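Local structure of fuculose-1-phosphate aldolase (2FLF) at residues R84-A89 with F154-K159; A89-A94 with G171-L176; V118-P123 with A145-G150. The protein belongs to the class II aldolase and adducin family, with an AraD-like fold in which helices pack against a mixed beta sheet. All coordinates share one frame; numbering follows the deposited sequence.

Interaction 1 (R84-A89 with F154-K159); sequences RALVHA and FAVGLK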
ATOM      1  N   ARG B  84       2.685  -4.286  30.963  1.00 36.44           N
ATOM      2  CA  ARG B  84       2.661  -5.730  30.964  1.00 40.56           C
ATOM      3  C   ARG B  84       2.964  -6.289  29.597  1.00 36.07           C
ATOM      4  O   ARG B  84       2.856  -7.490  29.363  1.00 40.30           O
ATOM      5  CB  ARG B  84       1.317  -6.229  31.470  1.00 44.33           C
ATOM      6  CG  ARG B  84       0.976  -5.700  32.840  1.00 48.85           C
ATOM      7  CD  ARG B  84       0.219  -6.737  33.655  1.00 60.97           C
ATOM      8  NE  ARG B  84       1.069  -7.754  34.282  1.00 57.10           N
ATOM      9  CZ  ARG B  84       2.037  -7.498  35.163  1.00 59.66           C
ATOM     10  NH1 ARG B  84       2.312  -6.248  35.533  1.00 58.49           N
ATOM     11  NH2 ARG B  84       2.707  -8.502  35.711  1.00 56.85           N
ATOM     12  N   ALA B  85       3.373  -5.406  28.700  1.00 32.86           N
ATOM     13  CA  ALA B  85       3.726  -5.801  27.346  1.00 29.95           C
ATOM     14  C   ALA B  85       4.396  -4.565  26.780  1.00 32.75           C
ATOM     15  O   ALA B  85       4.109  -3.451  27.211  1.00 29.25           O
ATOM     16  CB  ALA B  85       2.490  -6.160  26.567  1.00 11.34           C
ATOM     17  N   LEU B  86       5.304  -4.750  25.835  1.00 29.07           N
ATOM     18  CA  LEU B  86       6.000  -3.613  25.272  1.00 20.68           C
ATOM     19  C   LEU B  86       6.342  -3.944  23.819  1.00 32.80           C
ATOM     20  O   LEU B  86       6.915  -5.007  23.521  1.00 23.70           O
ATOM     21  CB  LEU B  86       7.264  -3.340  26.094  1.00 24.32           C
ATOM     22  CG  LEU B  86       8.033  -2.043  25.846  1.00 37.18           C
ATOM     23  CD1 LEU B  86       7.255  -0.876  26.416  1.00 41.18           C
ATOM     24  CD2 LEU B  86       9.394  -2.113  26.515  1.00 43.27           C
ATOM     25  N   VAL B  87       5.963  -3.041  22.915  1.00 21.32           N
ATOM     26  CA  VAL B  87       6.215  -3.243  21.505  1.00 19.37           C
ATOM     27  C   VAL B  87       7.030  -2.090  20.983  1.00 25.29           C
ATOM     28  O   VAL B  87       6.662  -0.928  21.160  1.00 40.22           O
ATOM     29  CB  VAL B  87       4.905  -3.315  20.682  1.00 30.39           C
ATOM     30  CG1 VAL B  87       5.225  -3.590  19.234  1.00 41.83           C
ATOM     31  CG2 VAL B  87       4.010  -4.394  21.193  1.00 17.84           C
ATOM     32  N   HIS B  88       8.134  -2.414  20.326  1.00 24.79           N
ATOM     33  CA  HIS B  88       9.017  -1.413  19.773  1.00 26.22           C
ATOM     34  C   HIS B  88       9.117  -1.496  18.256  1.00 20.28           C
ATOM     35  O   HIS B  88       9.726  -2.395  17.739  1.00 36.06           O
ATOM     36  CB  HIS B  88      10.399  -1.580  20.390  1.00 29.72           C
ATOM     37  CG  HIS B  88      11.428  -0.682  19.787  1.00 32.79           C
ATOM     38  ND1 HIS B  88      11.206   0.660  19.571  1.00 36.73           N
ATOM     39  CD2 HIS B  88      12.678  -0.933  19.340  1.00 35.69           C
ATOM     40  CE1 HIS B  88      12.274   1.197  19.015  1.00 30.27           C
ATOM     41  NE2 HIS B  88      13.182   0.252  18.866  1.00 38.89           N
ATOM     42  N   ALA B  89       8.547  -0.547  17.537  1.00 24.61           N
ATOM     43  CA  ALA B  89       8.600  -0.607  16.079  1.00 22.67           C
ATOM     44  C   ALA B  89       9.081   0.660  15.416  1.00 26.82           C
ATOM     45  O   ALA B  89       9.485   1.623  16.060  1.00 20.74           O
ATOM     46  CB  ALA B  89       7.234  -0.973  15.509  1.00 15.30           C
ATOM     47  N   PHE B 154       7.592   3.458  20.915  1.00 28.16           N
ATOM     48  CA  PHE B 154       7.379   2.498  21.982  1.00 25.78           C
ATOM     49  C   PHE B 154       5.948   2.509  22.453  1.00 26.43           C
ATOM     50  O   PHE B 154       5.452   3.556  22.845  1.00 20.01           O
ATOM     51  CB  PHE B 154       8.249   2.824  23.179  1.00 22.40           C
ATOM     52  CG  PHE B 154       9.679   2.607  22.942  1.00 22.04           C
ATOM     53  CD1 PHE B 154      10.422   3.541  22.259  1.00 18.62           C
ATOM     54  CD2 PHE B 154      10.292   1.447  23.376  1.00 20.75           C
ATOM     55  CE1 PHE B 154      11.736   3.311  22.016  1.00 31.04           C
ATOM     56  CE2 PHE B 154      11.602   1.226  23.127  1.00 12.55           C
ATOM     57  CZ  PHE B 154      12.322   2.140  22.457  1.00 17.49           C
ATOM     58  N   ALA B 155       5.302   1.345  22.442  1.00 19.99           N
ATOM     59  CA  ALA B 155       3.919   1.223  22.905  1.00 19.11           C
ATOM     60  C   ALA B 155       3.790   0.208  24.051  1.00 23.93           C
ATOM     61  O   ALA B 155       4.275  -0.925  23.976  1.00 37.00           O
ATOM     62  CB  ALA B 155       3.011   0.817  21.747  1.00 18.02           C
ATOM     63  N   VAL B 156       3.114   0.623  25.105  1.00 18.81           N
ATOM     64  CA  VAL B 156       2.902  -0.203  26.287  1.00 22.39           C
ATOM     65  C   VAL B 156       1.516  -0.854  26.251  1.00 24.88           C
ATOM     66  O   VAL B 156       0.608  -0.343  25.621  1.00 30.55           O
ATOM     67  CB  VAL B 156       3.002   0.676  27.586  1.00 27.31           C
ATOM     68  CG1 VAL B 156       2.536  -0.101  28.800  1.00 19.67           C
ATOM     69  CG2 VAL B 156       4.423   1.159  27.783  1.00 16.08           C
ATOM     70  N   GLY B 157       1.380  -1.980  26.937  1.00 16.88           N
ATOM     71  CA  GLY B 157       0.126  -2.687  27.036  1.00 16.52           C
ATOM     72  C   GLY B 157      -0.049  -2.911  28.526  1.00 34.50           C
ATOM     73  O   GLY B 157       0.948  -2.962  29.237  1.00 41.82           O
ATOM     74  N   LEU B 158      -1.281  -3.072  29.009  1.00 36.59           N
ATOM     75  CA  LEU B 158      -1.502  -3.229  30.444  1.00 29.42           C
ATOM     76  C   LEU B 158      -2.496  -4.294  30.840  1.00 37.68           C
ATOM     77  O   LEU B 158      -2.699  -4.530  32.030  1.00 44.83           O
ATOM     78  CB  LEU B 158      -1.987  -1.908  31.042  1.00 16.20           C
ATOM     79  CG  LEU B 158      -1.230  -0.650  30.646  1.00 23.19           C
ATOM     80  CD1 LEU B 158      -2.016   0.580  31.053  1.00 18.25           C
ATOM     81  CD2 LEU B 158       0.158  -0.687  31.265  1.00 22.38           C
ATOM     82  N   LYS B 159      -3.160  -4.913  29.874  1.00 42.16           N
ATOM     83  CA  LYS B 159      -4.121  -5.933  30.242  1.00 41.07           C
ATOM     84  C   LYS B 159      -3.437  -6.911  31.186  1.00 38.95           C
ATOM     85  O   LYS B 159      -2.219  -6.988  31.236  1.00 32.17           O
ATOM     86  CB  LYS B 159      -4.650  -6.669  29.014  1.00 53.15           C
ATOM     87  CG  LYS B 159      -5.927  -6.089  28.459  1.00 51.48           C
ATOM     88  CD  LYS B 159      -5.671  -4.834  27.682  1.00 51.50           C
ATOM     89  CE  LYS B 159      -6.939  -4.396  27.013  1.00 57.50           C
ATOM     90  NZ  LYS B 159      -7.607  -5.584  26.424  1.00 50.44           N
TER
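Arg84 N donates the shortest backbone bond here, reaching Gly157 O over 2.8 Å with an N-H...O angle of 176°. Two residues of one strand end, Arg84 and Ala85, thus stand across from the single Gly157, which makes a classic beta bulge at the start of this antiparallel strand pair. Gly157 N returns a bond to Ala85 O at 3.1 Å. Val87 and Ala155 form a regular hydrogen-bonded pair, joined by N-to-O bonds in both directions. Beyond them comes an offset stack: the His88 and Phe154 rings lie 16° from parallel with centroids 4.2 Å apart, and Phe154 CZ sits over one imidazole face, 3.4 Å from His88 ND1. The ring is further fixed by a hydrogen bond from ND1 to Ala153 O. On the same face, Leu86 CD1 meets Val156 CG2 at 3.7 Å; CG of Leu86 is anti to its amide nitrogen (chi1 -169°), and CD1 leans from there to the partner strand. Helix 71-80 covers this face through contacts with Leu86 and Phe154. Helix 162-192 packs on the opposite face at Ala85 and Val87, while strand 28-32 pairs with the far edge of strand 85-89 and strand 145-148 with that of strand 153-157.

Interaction 2 (A89-A94 with G171-L176); sequences AHPRVA and GLMTTL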
ATOM      1  N   ALA B  89       8.547  -0.547  17.537  1.00 24.61           N
ATOM      2  CA  ALA B  89       8.600  -0.607  16.079  1.00 22.67           C
ATOM      3  C   ALA B  89       9.081   0.660  15.416  1.00 26.82           C
ATOM      4  O   ALA B  89       9.485   1.623  16.060  1.00 20.74           O
ATOM      5  CB  ALA B  89       7.234  -0.973  15.509  1.00 15.30           C
ATOM      6  N   HIS B  90       9.024   0.656  14.097  1.00 24.45           N
ATOM      7  CA  HIS B  90       9.479   1.810  13.362  1.00 18.16           C
ATOM      8  C   HIS B  90       8.469   2.343  12.355  1.00 11.90           C
ATOM      9  O   HIS B  90       8.625   2.175  11.153  1.00 21.29           O
ATOM     10  CB  HIS B  90      10.813   1.473  12.700  1.00  7.62           C
ATOM     11  CG  HIS B  90      11.877   1.098  13.683  1.00 35.46           C
ATOM     12  ND1 HIS B  90      12.024  -0.183  14.175  1.00 24.31           N
ATOM     13  CD2 HIS B  90      12.777   1.860  14.351  1.00 37.25           C
ATOM     14  CE1 HIS B  90      12.962  -0.191  15.106  1.00 33.57           C
ATOM     15  NE2 HIS B  90      13.434   1.035  15.233  1.00 33.18           N
ATOM     16  N   PRO B  91       7.395   2.960  12.850  1.00 16.52           N
ATOM     17  CA  PRO B  91       6.343   3.538  11.997  1.00 32.09           C
ATOM     18  C   PRO B  91       6.966   4.719  11.253  1.00 22.09           C
ATOM     19  O   PRO B  91       7.276   5.741  11.841  1.00 29.36           O
ATOM     20  CB  PRO B  91       5.259   3.942  13.007  1.00 27.96           C
ATOM     21  CG  PRO B  91       6.020   4.114  14.312  1.00 33.90           C
ATOM     22  CD  PRO B  91       6.986   2.965  14.265  1.00 22.74           C
ATOM     23  N   ARG B  92       7.155   4.541   9.955  1.00 16.50           N
ATOM     24  CA  ARG B  92       7.809   5.521   9.129  1.00 22.77           C
ATOM     25  C   ARG B  92       7.257   6.944   9.206  1.00 29.74           C
ATOM     26  O   ARG B  92       8.006   7.893   9.423  1.00 28.77           O
ATOM     27  CB  ARG B  92       7.854   5.017   7.680  1.00 22.68           C
ATOM     28  CG  ARG B  92       6.599   5.216   6.823  1.00  6.22           C
ATOM     29  CD  ARG B  92       6.713   4.333   5.569  1.00 23.25           C
ATOM     30  NE  ARG B  92       6.853   2.915   5.915  1.00 20.62           N
ATOM     31  CZ  ARG B  92       7.335   1.991   5.101  1.00 19.72           C
ATOM     32  NH1 ARG B  92       7.734   2.328   3.880  1.00 19.08           N
ATOM     33  NH2 ARG B  92       7.418   0.731   5.506  1.00 17.07           N
ATOM     34  N   VAL B  93       5.955   7.114   9.056  1.00 29.61           N
ATOM     35  CA  VAL B  93       5.443   8.462   9.130  1.00 31.25           C
ATOM     36  C   VAL B  93       5.594   9.039  10.531  1.00 25.55           C
ATOM     37  O   VAL B  93       5.936  10.198  10.675  1.00 28.39           O
ATOM     38  CB  VAL B  93       4.002   8.524   8.626  1.00 29.01           C
ATOM     39  CG1 VAL B  93       3.414   9.892   8.891  1.00 39.83           C
ATOM     40  CG2 VAL B  93       3.997   8.248   7.120  1.00 14.46           C
ATOM     41  N   ALA B  94       5.388   8.223  11.559  1.00 32.16           N
ATOM     42  CA  ALA B  94       5.544   8.669  12.947  1.00 19.54           C
ATOM     43  C   ALA B  94       6.959   9.168  13.194  1.00 36.38           C
ATOM     44  O   ALA B  94       7.165  10.127  13.942  1.00 32.70           O
ATOM     45  CB  ALA B  94       5.255   7.543  13.898  1.00 13.51           C
ATOM     46  N   GLY B 171      -1.356  -3.018  18.810  1.00 30.58           N
ATOM     47  CA  GLY B 171      -2.434  -2.191  18.292  1.00 28.40           C
ATOM     48  C   GLY B 171      -2.239  -0.689  18.471  1.00 37.91           C
ATOM     49  O   GLY B 171      -2.549   0.091  17.562  1.00 27.54           O
ATOM     50  N   LEU B 172      -1.754  -0.274  19.642  1.00 21.84           N
ATOM     51  CA  LEU B 172      -1.507   1.139  19.855  1.00 27.30           C
ATOM     52  C   LEU B 172      -0.467   1.600  18.837  1.00 23.16           C
ATOM     53  O   LEU B 172      -0.516   2.737  18.349  1.00 25.15           O
ATOM     54  CB  LEU B 172      -1.004   1.399  21.277  1.00 27.70           C
ATOM     55  CG  LEU B 172      -2.077   1.358  22.358  1.00 32.37           C
ATOM     56  CD1 LEU B 172      -1.448   1.497  23.731  1.00 17.82           C
ATOM     57  CD2 LEU B 172      -3.066   2.468  22.091  1.00 24.16           C
ATOM     58  N   MET B 173       0.472   0.714  18.512  1.00 18.20           N
ATOM     59  CA  MET B 173       1.503   1.056  17.539  1.00 29.38           C
ATOM     60  C   MET B 173       0.786   1.366  16.226  1.00 31.49           C
ATOM     61  O   MET B 173       1.104   2.314  15.506  1.00 30.26           O
ATOM     62  CB  MET B 173       2.459  -0.120  17.363  1.00 24.62           C
ATOM     63  CG  MET B 173       3.702   0.192  16.534  1.00 24.05           C
ATOM     64  SD  MET B 173       4.705   1.499  17.227  1.00 27.54           S
ATOM     65  CE  MET B 173       5.571   0.739  18.551  1.00 29.32           C
ATOM     66  N   THR B 174      -0.203   0.539  15.941  1.00 25.34           N
ATOM     67  CA  THR B 174      -1.035   0.659  14.766  1.00 22.11           C
ATOM     68  C   THR B 174      -1.764   2.014  14.815  1.00 34.75           C
ATOM     69  O   THR B 174      -1.862   2.705  13.808  1.00 36.12           O
ATOM     70  CB  THR B 174      -2.003  -0.546  14.774  1.00 23.53           C
ATOM     71  OG1 THR B 174      -1.572  -1.511  13.818  1.00 19.08           O
ATOM     72  CG2 THR B 174      -3.381  -0.159  14.525  1.00 11.71           C
ATOM     73  N   THR B 175      -2.245   2.398  15.997  1.00 35.77           N
ATOM     74  CA  THR B 175      -2.958   3.663  16.190  1.00 33.72           C
ATOM     75  C   THR B 175      -2.089   4.908  15.976  1.00 37.90           C
ATOM     76  O   THR B 175      -2.557   5.913  15.458  1.00 21.19           O
ATOM     77  CB  THR B 175      -3.537   3.766  17.612  1.00 42.91           C
ATOM     78  OG1 THR B 175      -4.423   2.664  17.858  1.00 38.64           O
ATOM     79  CG2 THR B 175      -4.293   5.088  17.782  1.00 37.11           C
ATOM     80  N   LEU B 176      -0.834   4.842  16.409  1.00 33.43           N
ATOM     81  CA  LEU B 176       0.074   5.958  16.251  1.00 29.90           C
ATOM     82  C   LEU B 176       0.307   6.272  14.781  1.00 39.20           C
ATOM     83  O   LEU B 176       0.225   7.445  14.384  1.00 32.52           O
ATOM     84  CB  LEU B 176       1.398   5.638  16.938  1.00 31.06           C
ATOM     85  CG  LEU B 176       2.599   6.584  16.829  1.00 29.36           C
ATOM     86  CD1 LEU B 176       2.292   7.950  17.411  1.00 32.87           C
ATOM     87  CD2 LEU B 176       3.770   5.936  17.562  1.00 18.91           C
TER
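Ala89, Pro91 and Ala94, spanning the turn from strand 85-89 into helix 92-98, pack against Met173 and Leu176 of helix 162-192, a strand-to-helix junction lying on the long C-terminal helix. Met173 carries the larger part. Its CG is anti to the backbone N (chi1 -171°), and bends at the next two torsions fold the thioether back along Ala89: Ala89 CB stands 3.9 Å from Met173 CG, and Met173 CE touches the methyl as well as lying 3.4 Å from the backbone Ala89 N. The sulphur lies against the proline, with Pro91 CD 4.0 Å from Met173 SD; the two side chains cross at about a right angle, with CG and CD of the ring against the sulphur. One helical turn further on, Leu176 takes over: its CG is 4.1 Å from Ala94 CB, and its CD2 lies more loosely against Pro91 CG at 4.4 Å. Pro91 occupies the N-cap position of helix 92-98 and touches both long side chains. Polar links lie around the contact: Ala94 N bonds to Glu177 OE2, and Arg92 NH2 forms a salt bridge with Glu178 OE1 of the second subunit. Between the two segments themselves there is no hydrogen bond. All five touching residues are buried, and their side chains meet through carbon and sulphur, consistent with a fit governed within these segments mainly by apolar packing, with the Ala94 N to Glu177 OE2 bond as a polar link between the same two helices.

Interaction 3 (V118-P123 with A145-G150); sequences VPVLAP and ACLLRG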
ATOM      1  N   VAL B 118       1.716  12.021  22.529  1.00 37.46           N
ATOM      2  CA  VAL B 118       2.888  11.205  22.235  1.00 38.44           C
ATOM      3  C   VAL B 118       4.199  11.951  22.307  1.00 38.27           C
ATOM      4  O   VAL B 118       4.628  12.588  21.347  1.00 46.31           O
ATOM      5  CB  VAL B 118       2.771  10.549  20.842  1.00 27.95           C
ATOM      6  CG1 VAL B 118       3.998   9.698  20.563  1.00 38.48           C
ATOM      7  CG2 VAL B 118       1.503   9.707  20.781  1.00 20.33           C
ATOM      8  N   PRO B 119       4.876  11.848  23.448  1.00 27.82           N
ATOM      9  CA  PRO B 119       6.152  12.520  23.657  1.00 26.99           C
ATOM     10  C   PRO B 119       7.254  12.029  22.734  1.00 34.91           C
ATOM     11  O   PRO B 119       7.202  10.917  22.204  1.00 42.34           O
ATOM     12  CB  PRO B 119       6.450  12.226  25.130  1.00 23.80           C
ATOM     13  CG  PRO B 119       5.879  10.892  25.308  1.00 35.71           C
ATOM     14  CD  PRO B 119       4.552  10.975  24.584  1.00 30.70           C
ATOM     15  N   VAL B 120       8.264  12.859  22.550  1.00 30.98           N
ATOM     16  CA  VAL B 120       9.384  12.471  21.724  1.00 33.49           C
ATOM     17  C   VAL B 120      10.703  12.667  22.447  1.00 37.86           C
ATOM     18  O   VAL B 120      11.236  13.772  22.508  1.00 31.49           O
ATOM     19  CB  VAL B 120       9.423  13.263  20.450  1.00 30.36           C
ATOM     20  CG1 VAL B 120      10.537  12.723  19.546  1.00 17.75           C
ATOM     21  CG2 VAL B 120       8.061  13.204  19.810  1.00 18.16           C
ATOM     22  N   LEU B 121      11.226  11.582  22.996  1.00 44.57           N
ATOM     23  CA  LEU B 121      12.487  11.634  23.708  1.00 44.94           C
ATOM     24  C   LEU B 121      13.572  11.935  22.688  1.00 45.02           C
ATOM     25  O   LEU B 121      13.453  11.548  21.534  1.00 40.67           O
ATOM     26  CB  LEU B 121      12.733  10.292  24.383  1.00 34.97           C
ATOM     27  CG  LEU B 121      11.446   9.721  24.989  1.00 41.41           C
ATOM     28  CD1 LEU B 121      11.694   8.306  25.426  1.00 37.50           C
ATOM     29  CD2 LEU B 121      10.958  10.572  26.155  1.00 38.17           C
ATOM     30  N   ALA B 122      14.613  12.655  23.099  1.00 57.16           N
ATOM     31  CA  ALA B 122      15.715  12.975  22.182  1.00 68.47           C
ATOM     32  C   ALA B 122      17.021  12.320  22.651  1.00 71.47           C
ATOM     33  O   ALA B 122      17.341  12.332  23.843  1.00 69.15           O
ATOM     34  CB  ALA B 122      15.896  14.489  22.067  1.00 56.25           C
ATOM     35  N   PRO B 123      17.784  11.728  21.717  1.00 78.14           N
ATOM     36  CA  PRO B 123      19.050  11.074  22.070  1.00 84.55           C
ATOM     37  C   PRO B 123      19.928  11.893  23.046  1.00 90.35           C
ATOM     38  O   PRO B 123      20.022  11.540  24.231  1.00 93.64           O
ATOM     39  CB  PRO B 123      19.703  10.822  20.703  1.00 84.52           C
ATOM     40  CG  PRO B 123      19.009  11.803  19.771  1.00 75.95           C
ATOM     41  CD  PRO B 123      17.593  11.749  20.257  1.00 77.75           C
ATOM     42  N   ALA B 145       2.581   5.524  24.834  1.00 22.86           N
ATOM     43  CA  ALA B 145       3.453   5.325  23.696  1.00 25.46           C
ATOM     44  C   ALA B 145       4.402   6.483  23.630  1.00 26.13           C
ATOM     45  O   ALA B 145       4.141   7.523  24.204  1.00 32.10           O
ATOM     46  CB  ALA B 145       2.640   5.215  22.384  1.00  9.56           C
ATOM     47  N   CYS B 146       5.517   6.301  22.942  1.00 20.24           N
ATOM     48  CA  CYS B 146       6.452   7.373  22.840  1.00 17.03           C
ATOM     49  C   CYS B 146       7.353   7.200  21.639  1.00 23.69           C
ATOM     50  O   CYS B 146       7.649   6.093  21.220  1.00 34.60           O
ATOM     51  CB  CYS B 146       7.270   7.465  24.123  1.00 26.59           C
ATOM     52  SG  CYS B 146       8.475   6.147  24.307  1.00 49.26           S
ATOM     53  N   LEU B 147       7.774   8.327  21.080  1.00 39.70           N
ATOM     54  CA  LEU B 147       8.649   8.349  19.929  1.00 36.79           C
ATOM     55  C   LEU B 147      10.070   8.662  20.400  1.00 44.10           C
ATOM     56  O   LEU B 147      10.260   9.415  21.354  1.00 50.82           O
ATOM     57  CB  LEU B 147       8.160   9.418  18.940  1.00 35.03           C
ATOM     58  CG  LEU B 147       6.893   9.077  18.140  1.00 35.98           C
ATOM     59  CD1 LEU B 147       6.215  10.330  17.659  1.00 39.09           C
ATOM     60  CD2 LEU B 147       7.258   8.188  16.961  1.00 26.05           C
ATOM     61  N   LEU B 148      11.054   8.029  19.765  1.00 46.60           N
ATOM     62  CA  LEU B 148      12.461   8.261  20.063  1.00 39.16           C
ATOM     63  C   LEU B 148      13.005   8.784  18.748  1.00 47.96           C
ATOM     64  O   LEU B 148      13.301   8.016  17.829  1.00 42.94           O
ATOM     65  CB  LEU B 148      13.186   6.976  20.459  1.00 41.36           C
ATOM     66  CG  LEU B 148      14.666   7.137  20.846  1.00 47.78           C
ATOM     67  CD1 LEU B 148      14.848   8.373  21.692  1.00 42.81           C
ATOM     68  CD2 LEU B 148      15.146   5.915  21.624  1.00 45.35           C
ATOM     69  N   ARG B 149      13.098  10.110  18.673  1.00 49.25           N
ATOM     70  CA  ARG B 149      13.549  10.813  17.489  1.00 45.74           C
ATOM     71  C   ARG B 149      14.609  10.074  16.698  1.00 45.59           C
ATOM     72  O   ARG B 149      15.686   9.758  17.216  1.00 44.54           O
ATOM     73  CB  ARG B 149      14.047  12.214  17.858  1.00 32.17           C
ATOM     74  CG  ARG B 149      14.471  13.009  16.643  1.00 47.76           C
ATOM     75  CD  ARG B 149      14.855  14.401  17.022  1.00 51.05           C
ATOM     76  NE  ARG B 149      13.755  15.049  17.711  1.00 63.58           N
ATOM     77  CZ  ARG B 149      13.805  16.278  18.201  1.00 69.43           C
ATOM     78  NH1 ARG B 149      12.742  16.785  18.818  1.00 65.83           N
ATOM     79  NH2 ARG B 149      14.915  16.997  18.079  1.00 67.30           N
ATOM     80  N   GLY B 150      14.286   9.795  15.437  1.00 47.78           N
ATOM     81  CA  GLY B 150      15.219   9.097  14.572  1.00 45.72           C
ATOM     82  C   GLY B 150      15.060   7.605  14.702  1.00 41.21           C
ATOM     83  O   GLY B 150      15.071   6.886  13.706  1.00 38.50           O
TER
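Val118, Val120 and Leu147 make the close apolar part of this parallel strand pair, whereas its far end, at Pro123 and Arg149, is looser and more exposed. Val118 CG1 rests 3.7 Å from Leu147 CD1, and Val120 CG2 lies 3.9 Å from Leu147 CB, so the leucine has a valine branch at its end and another at its base. Ala94 and Ser98 of helix 92-98 cover Leu147 on this face. The backbone of Leu147 is bound on both sides of Val120: its N donates to Pro119 O at 2.9 Å and 171°, and its O accepts from Leu121 N at the same length but with a more bent N-H...O angle of 135°. On the other face, Leu121 CD1 meets Cys146 SG at 4.0 Å. The CG of Leu148 is anti to the backbone N (chi1 -178°), and CD1 turns toward the neighbouring strand, 3.9 Å from Leu121 CB. Toward the C-terminal ends of the strands, the bond from Arg149 N to Leu121 O stretches to 3.2 Å. Beyond it, the exposed and poorly ordered Pro123 makes only a peripheral approach, its CD 4.1 Å from Arg149 O. The Arg149 guanidinium turns to weak bonds with the carbonyls of Ser98 and Leu101, and Gly150 makes backbone hydrogen bonds to the second subunit. Helix 130-142, which follows strand 118-121 and leads into strand 145-148, covers Leu121 and Cys146; two adjacent parallel strands joined through a helix lying on their sheet constitute a beta-alpha-beta crossover.

Overall arrangement
Along the chain the segments run 84-89, 89-94, 118-123, 145-150, 154-159 and 171-176, so interactions 1 and 2 interlock, and both span interaction 3. Interactions 1 and 3 are 15 Å apart between centres and belong to one mixed sheet: strands 153-157 and 145-148 are neighbours, and Phe154 N probably bonds to Cys146 O. Interaction 2, with its centre about 12 Å from each of the others, lies where helix 162-192 packs on the face of that sheet that carries Ala85 and Val87. It shares Ala89 with interaction 1, whose Val87 and Ala155 also touch Met173, and meets interaction 3 where Leu176 approaches Val118. Touching side chains thus join strands of one sheet to helices 92-98 and 162-192.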